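Local coordinates for protein SsfS6 (Streptomyces sp. SF2575, PDB 4FZR) that is a two-domain GT-B-fold protein of the erythromycin biosynthesis protein CIII-like family, at residues P75-W80 with V108-D113. Sequence-based numbering, arbitrary orientation.
Sequences PEVLSW and VLRMRD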
# COMPACT_ATOMS: atom_id res chain seq x y z
N PRO A 75 17.54 18.26 11.18
CA PRO A 75 18.59 19.20 11.58
C PRO A 75 18.06 20.62 11.71
O PRO A 75 18.39 21.34 12.65
CB PRO A 75 19.60 19.12 10.43
CG PRO A 75 19.43 17.75 9.89
CD PRO A 75 17.96 17.43 10.03
N GLU A 76 17.23 21.01 10.75
CA GLU A 76 16.56 22.30 10.75
C GLU A 76 15.99 22.65 12.13
O GLU A 76 16.08 23.79 12.58
CB GLU A 76 15.43 22.29 9.74
CG GLU A 76 15.39 23.47 8.82
CD GLU A 76 14.50 23.23 7.62
OE1 GLU A 76 14.56 22.11 7.05
OE2 GLU A 76 13.72 24.13 7.25
N VAL A 77 15.40 21.65 12.79
CA VAL A 77 14.64 21.88 14.02
C VAL A 77 15.45 21.46 15.24
O VAL A 77 15.19 21.89 16.36
CB VAL A 77 13.26 21.15 14.01
CG1 VAL A 77 12.96 20.53 12.65
CG2 VAL A 77 13.18 20.08 15.10
N LEU A 78 16.45 20.62 15.01
CA LEU A 78 17.32 20.14 16.07
C LEU A 78 18.36 21.19 16.45
O LEU A 78 18.83 21.23 17.59
CB LEU A 78 18.01 18.85 15.62
CG LEU A 78 18.84 18.12 16.68
CD1 LEU A 78 18.03 17.87 17.94
CD2 LEU A 78 19.36 16.81 16.12
N SER A 79 18.71 22.05 15.49
CA SER A 79 19.85 22.96 15.63
C SER A 79 19.48 24.33 16.21
O SER A 79 20.37 25.14 16.50
CB SER A 79 20.53 23.14 14.27
OG SER A 79 21.06 21.91 13.80
N TRP A 80 18.19 24.60 16.37
CA TRP A 80 17.75 25.85 17.00
C TRP A 80 16.71 25.58 18.07
O TRP A 80 15.75 24.85 17.85
CB TRP A 80 17.19 26.83 15.96
CG TRP A 80 18.24 27.43 15.06
CD1 TRP A 80 18.87 28.63 15.22
CD2 TRP A 80 18.78 26.85 13.87
NE1 TRP A 80 19.77 28.83 14.20
CE2 TRP A 80 19.73 27.75 13.36
CE3 TRP A 80 18.55 25.65 13.19
CZ2 TRP A 80 20.46 27.49 12.20
CZ3 TRP A 80 19.27 25.40 12.04
CH2 TRP A 80 20.21 26.31 11.55
N VAL A 108 7.06 19.24 16.92
CA VAL A 108 5.63 19.31 17.19
C VAL A 108 5.09 20.71 16.95
O VAL A 108 3.97 20.88 16.45
CB VAL A 108 5.33 18.92 18.64
CG1 VAL A 108 3.84 19.04 18.91
CG2 VAL A 108 5.81 17.51 18.92
N LEU A 109 5.89 21.72 17.30
CA LEU A 109 5.48 23.12 17.20
C LEU A 109 5.29 23.55 15.75
O LEU A 109 4.51 24.45 15.45
CB LEU A 109 6.53 24.02 17.86
CG LEU A 109 6.85 23.74 19.33
CD1 LEU A 109 7.82 24.77 19.87
CD2 LEU A 109 5.57 23.71 20.15
N ARG A 110 6.01 22.90 14.84
CA ARG A 110 5.89 23.19 13.42
C ARG A 110 4.64 22.53 12.82
O ARG A 110 4.14 22.96 11.78
CB ARG A 110 7.13 22.70 12.67
CG ARG A 110 8.44 23.22 13.25
CD ARG A 110 8.64 24.71 12.97
NE ARG A 110 9.04 24.97 11.59
CZ ARG A 110 10.28 24.86 11.13
NH1 ARG A 110 11.27 24.49 11.94
NH2 ARG A 110 10.54 25.12 9.86
N MSE A 111 4.14 21.49 13.48
CA MSE A 111 3.10 20.63 12.90
C MSE A 111 1.72 20.79 13.54
O MSE A 111 0.71 20.58 12.88
CB MSE A 111 3.52 19.16 13.02
CG MSE A 111 4.54 18.70 11.99
SE MSE A 111 5.09 16.84 12.26
CE MSE A 111 6.02 16.57 10.56
N ARG A 112 1.68 21.15 14.82
CA ARG A 112 0.45 21.02 15.60
C ARG A 112 -0.73 21.82 15.04
O ARG A 112 -1.86 21.34 15.04
CB ARG A 112 0.69 21.36 17.07
CG ARG A 112 1.01 22.83 17.36
CD ARG A 112 1.49 22.99 18.80
NE ARG A 112 1.58 24.39 19.22
CZ ARG A 112 0.72 25.00 20.04
NH1 ARG A 112 -0.32 24.35 20.55
NH2 ARG A 112 0.90 26.27 20.35
N ASP A 113 -0.48 23.04 14.56
CA ASP A 113 -1.56 23.89 14.06
C ASP A 113 -2.33 23.22 12.93
O ASP A 113 -3.56 23.10 12.99
CB ASP A 113 -1.02 25.24 13.60
CG ASP A 113 -0.61 26.14 14.75
OD1 ASP A 113 -1.19 25.99 15.85
OD2 ASP A 113 0.28 26.99 14.56
O HOH W 1 13.14 25.63 9.31
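Glu76 and Arg110 face each other across a single water. Their charged atoms stay apart: Glu76 OE2 and Arg110 NH2 are 4.2 Å from one another, too far for a salt bridge. The water closes the gap. It donates to Glu76 OE2 at 2.6 Å and accepts from Arg110 NH2 at 2.7 Å. The carboxylate oxygen lies beside the rim of the guanidinium, close to level with it. Val77 is the second neighbour. Its CG1 methyl comes obliquely to the same group, 4.4 Å from Arg110 NH1.

Both backbones keep their distance, with Val77 CA and Arg110 CA 8.9 Å apart. Arg110 covers a little more than half of this interval. The first three torsions of its side chain are all near -60° (chi1 -53°, chi2 -71°, chi3 -76°), which curls the chain and brings the guanidinium to the short helix 74-78. The Arg110 side chain also touches Leu72. The other carboxylate oxygen, Glu76 OE1, accepts from the backbone N of Asp73, so each oxygen of Glu76 has its own partner. Val77 O is tied to Arg106 NE, a second link to the long helix 93-122.

The contact joins these two helices in the N-terminal family region. It buries just 99 Å² and its charged pair is exposed. The attraction between Glu76 and Arg110 is therefore probably softened by solvent, with the bridging water carrying the polar link.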